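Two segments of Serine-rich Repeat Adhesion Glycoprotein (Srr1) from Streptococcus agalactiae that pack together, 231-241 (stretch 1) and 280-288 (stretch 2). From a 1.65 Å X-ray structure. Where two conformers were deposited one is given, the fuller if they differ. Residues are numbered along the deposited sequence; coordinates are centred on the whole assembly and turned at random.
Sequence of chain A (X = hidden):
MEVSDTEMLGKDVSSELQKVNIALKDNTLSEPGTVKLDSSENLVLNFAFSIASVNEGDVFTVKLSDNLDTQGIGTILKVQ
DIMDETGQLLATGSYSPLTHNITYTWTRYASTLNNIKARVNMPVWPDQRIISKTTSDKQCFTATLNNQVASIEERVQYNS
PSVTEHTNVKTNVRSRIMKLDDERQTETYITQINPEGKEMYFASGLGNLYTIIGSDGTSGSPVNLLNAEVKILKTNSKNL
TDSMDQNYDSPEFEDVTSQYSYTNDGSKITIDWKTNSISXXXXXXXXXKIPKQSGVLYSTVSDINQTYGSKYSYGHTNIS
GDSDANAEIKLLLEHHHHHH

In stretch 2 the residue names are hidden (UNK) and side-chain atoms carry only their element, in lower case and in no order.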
# COMPACT_ATOMS: atom_id res chain seq x y z
N LYS A 231 5.69 15.41 -8.45
CA LYS A 231 5.51 15.02 -9.85
C LYS A 231 4.02 15.07 -10.10
O LYS A 231 3.22 14.65 -9.27
CB LYS A 231 6.05 13.59 -10.13
CG LYS A 231 5.88 13.12 -11.57
CD LYS A 231 6.68 11.84 -11.93
CE LYS A 231 6.23 10.63 -11.13
NZ LYS A 231 6.93 9.36 -11.57
N ILE A 232 3.64 15.62 -11.26
CA ILE A 232 2.23 15.74 -11.66
C ILE A 232 2.02 15.03 -13.00
O ILE A 232 2.72 15.30 -13.99
CB ILE A 232 1.79 17.22 -11.77
CG1 ILE A 232 2.22 17.98 -10.53
CG2 ILE A 232 0.30 17.32 -12.07
CD1 ILE A 232 1.89 19.45 -10.54
N LEU A 233 1.07 14.11 -13.01
CA LEU A 233 0.72 13.34 -14.18
C LEU A 233 -0.71 13.58 -14.59
O LEU A 233 -1.56 13.90 -13.77
CB LEU A 233 0.90 11.82 -13.91
CG LEU A 233 2.24 11.41 -13.34
CD1 LEU A 233 2.22 9.94 -13.00
CD2 LEU A 233 3.37 11.72 -14.29
N LYS A 234 -0.97 13.49 -15.90
CA LYS A 234 -2.33 13.65 -16.45
C LYS A 234 -2.76 12.34 -17.12
O LYS A 234 -1.98 11.72 -17.86
CB LYS A 234 -2.38 14.80 -17.47
CG LYS A 234 -3.75 15.04 -18.10
CD LYS A 234 -3.70 16.20 -19.07
CE LYS A 234 -4.95 16.29 -19.93
NZ LYS A 234 -5.06 15.13 -20.84
N THR A 235 -4.01 11.94 -16.86
CA THR A 235 -4.57 10.71 -17.43
C THR A 235 -6.12 10.76 -17.40
O THR A 235 -6.72 11.59 -16.72
CB THR A 235 -4.10 9.45 -16.62
OG1 THR A 235 -4.34 8.26 -17.37
CG2 THR A 235 -4.77 9.40 -15.28
N ASN A 236 -6.75 9.83 -18.12
CA ASN A 236 -8.19 9.67 -18.07
C ASN A 236 -8.48 8.88 -16.79
O ASN A 236 -7.74 7.95 -16.45
CB ASN A 236 -8.64 8.89 -19.28
CG ASN A 236 -10.15 8.75 -19.37
OD1 ASN A 236 -10.77 8.05 -18.59
ND2 ASN A 236 -10.74 9.37 -20.38
N SER A 237 -9.58 9.19 -16.12
CA SER A 237 -9.93 8.52 -14.85
C SER A 237 -10.04 7.00 -14.94
O SER A 237 -9.88 6.32 -13.93
CB SER A 237 -11.25 9.06 -14.28
OG SER A 237 -12.32 8.75 -15.13
N LYS A 238 -10.35 6.49 -16.13
CA LYS A 238 -10.51 5.04 -16.31
C LYS A 238 -9.20 4.27 -16.09
O LYS A 238 -9.19 3.04 -16.02
CB LYS A 238 -11.06 4.72 -17.70
CG LYS A 238 -10.02 4.83 -18.79
CD LYS A 238 -10.55 4.37 -20.14
CE LYS A 238 -9.43 4.36 -21.15
NZ LYS A 238 -8.82 5.70 -21.23
N ASN A 239 -8.08 5.00 -16.03
CA ASN A 239 -6.78 4.38 -15.77
C ASN A 239 -6.34 4.40 -14.31
O ASN A 239 -5.30 3.84 -13.97
CB ASN A 239 -5.71 5.10 -16.60
CG ASN A 239 -5.95 4.97 -18.07
OD1 ASN A 239 -6.15 3.86 -18.56
ND2 ASN A 239 -5.94 6.09 -18.81
N LEU A 240 -7.14 5.04 -13.46
CA LEU A 240 -6.78 5.20 -12.06
C LEU A 240 -7.22 4.00 -11.21
O LEU A 240 -8.31 3.44 -11.41
CB LEU A 240 -7.42 6.45 -11.48
CG LEU A 240 -7.00 7.77 -12.13
CD1 LEU A 240 -7.84 8.88 -11.52
CD2 LEU A 240 -5.52 8.08 -11.97
N THR A 241 -6.37 3.62 -10.27
CA THR A 241 -6.70 2.58 -9.31
C THR A 241 -7.12 3.28 -8.00
O THR A 241 -7.00 4.50 -7.85
CB THR A 241 -5.47 1.68 -9.02
OG1 THR A 241 -4.42 2.48 -8.43
CG2 THR A 241 -5.01 1.01 -10.29
N UNK A 280 -14.40 16.05 -17.87
CA UNK A 280 -14.62 14.72 -17.30
C UNK A 280 -13.53 13.73 -17.65
O UNK A 280 -13.30 12.81 -16.88
c UNK A 280 -15.98 14.16 -17.71
o UNK A 280 -16.06 14.05 -19.12
N UNK A 281 -12.90 13.91 -18.81
CA UNK A 281 -11.86 13.01 -19.29
C UNK A 281 -10.45 13.39 -18.88
O UNK A 281 -9.48 12.74 -19.29
c UNK A 281 -11.93 12.89 -20.83
c UNK A 281 -13.20 12.17 -21.22
o UNK A 281 -11.96 14.20 -21.39
N UNK A 282 -10.33 14.40 -18.03
CA UNK A 282 -9.03 14.81 -17.54
C UNK A 282 -8.94 14.60 -16.04
O UNK A 282 -9.75 15.18 -15.28
c UNK A 282 -8.79 16.31 -17.79
c UNK A 282 -7.51 16.79 -17.17
o UNK A 282 -8.75 16.54 -19.20
N UNK A 283 -7.98 13.78 -15.63
CA UNK A 283 -7.66 13.61 -14.21
C UNK A 283 -6.17 13.87 -14.02
O UNK A 283 -5.38 13.73 -14.97
c UNK A 283 -8.02 12.20 -13.72
o UNK A 283 -9.41 11.93 -13.87
N UNK A 284 -5.79 14.34 -12.85
CA UNK A 284 -4.38 14.54 -12.55
C UNK A 284 -4.01 13.72 -11.32
O UNK A 284 -4.85 13.43 -10.47
c UNK A 284 -5.39 17.72 -13.50
c UNK A 284 -4.27 16.92 -13.45
o UNK A 284 -4.94 19.42 -16.69
c UNK A 284 -3.59 17.77 -15.59
c UNK A 284 -4.03 16.00 -12.28
c UNK A 284 -4.71 18.59 -15.61
c UNK A 284 -5.60 18.56 -14.56
c UNK A 284 -3.38 16.97 -14.50
N UNK A 285 -2.76 13.30 -11.27
CA UNK A 285 -2.21 12.61 -10.11
C UNK A 285 -0.99 13.42 -9.68
O UNK A 285 -0.08 13.68 -10.46
c UNK A 285 -1.83 11.18 -10.45
c UNK A 285 -3.02 10.41 -11.02
c UNK A 285 -1.28 10.51 -9.22
N UNK A 286 -0.97 13.82 -8.41
CA UNK A 286 0.14 14.55 -7.83
C UNK A 286 0.84 13.62 -6.86
O UNK A 286 0.23 13.14 -5.87
c UNK A 286 -1.06 16.75 -8.01
c UNK A 286 -0.30 15.82 -7.09
c UNK A 286 0.94 16.47 -6.48
N UNK A 287 2.11 13.30 -7.11
CA UNK A 287 2.87 12.44 -6.23
C UNK A 287 3.81 13.30 -5.42
O UNK A 287 4.57 14.08 -5.99
c UNK A 287 2.62 11.01 -9.27
c UNK A 287 2.85 10.45 -7.89
c UNK A 287 3.66 11.41 -7.00
c UNK A 287 3.62 9.15 -7.97
N UNK A 288 3.73 13.19 -4.11
CA UNK A 288 4.60 13.92 -3.19
C UNK A 288 5.41 12.93 -2.36
O UNK A 288 4.83 12.10 -1.63
c UNK A 288 3.04 15.89 -3.07
c UNK A 288 3.78 14.83 -2.26
c UNK A 288 4.65 15.47 -1.17
O HOH W 1 -6.62 13.22 -19.88
O HOH W 2 -13.09 9.64 -17.63
O HOH W 3 -10.74 11.74 -16.25

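Position 280 carries one carbon and then one oxygen, and neither touches stretch 1; this is the side chain of serine. Ser280 works through its backbone: water 3 donates to Ser280 O (2.8 Å) and accepts from Ser237 N (2.8 Å).

At 281 a carbon bears one oxygen and one carbon, and the branching carbon sits near Asn236 ND2, which makes it threonine. Asn236 ND2 lies 3.7 Å from Thr281 CB, and Asn236 CA approaches Thr281 O at 3.5 Å in a CA-H...O contact. Water 1 bridges that same carbonyl to Lys234, accepting from Lys234 NZ (2.6 Å) and donating to Thr281 O (3.0 Å).

Position 282 repeats the pattern, a carbon with one oxygen and one carbon, the latter near Lys234 CE: again threonine. The methyl, Thr282 CG2, rests 3.8 Å from Lys234 CE, so the aliphatic part of the lysine is used as packing surface.

At 283 one carbon leads to one oxygen, close to Ser237 CB and Leu240, and the residue is serine. The small side chain fits under the turn of stretch 1, with Ser283 OG 3.4 Å from Ser237 CB and Ser283 CB 4.0 Å from Leu240 CD1. Water 3 also donates to Ser283 OG (2.7 Å), tying this buried hydroxyl to the turn.

Position 284 has one carbon, then a six-carbon ring bearing an oxygen, beside Lys234 CG and Ile232: tyrosine. Lys234 CG lies 3.7 Å from Tyr284 CE1, and Ile232 CG2 lies 4.4 Å from Tyr284 CD1.

At 285 a carbon carries two carbons, three in all, one meeting Leu240 CD2, hence valine. Val285 CG2 lies 3.5 Å from Leu240 CD2, so the chain leaving the turn returns a leucine to the sheet.

Position 286 has the same three-carbon fork, near Ile232 CG1, another valine; Val286 CG2 is 4.3 Å from Ile232 CG1.

At 287 four carbons fork at the second and reach Leu233 CD1 and Lys231 CE, giving leucine. Leu287 CD1 packs 3.9 Å from Leu233 CD1 and 4.1 Å from Lys231 CE.

Position 288 again shows three forked carbons, pointing away and touching nothing on stretch 1: valine.

The contact is an antiparallel strand pair. Lys231, Leu233 and Thr235 each exchange two backbone hydrogen bonds with Leu287, Val285 and Ser283, including Leu233 N to Val285 O and Val285 N to Leu233 O, both 2.8 Å. Alternation then sorts the side chains: Ile232 and Lys234 share one face with Val286 and Tyr284, while the hydrogen-bonded pairs share the other, where Leu240 joins them. Beyond the Thr235 and Ser283 pair, waters 2 and 3 link the turn to the backbone carbonyl of Ser280, and water 3 also reaches Ser283 OG.

Stretch 2 (280-288) STTSYVVLV
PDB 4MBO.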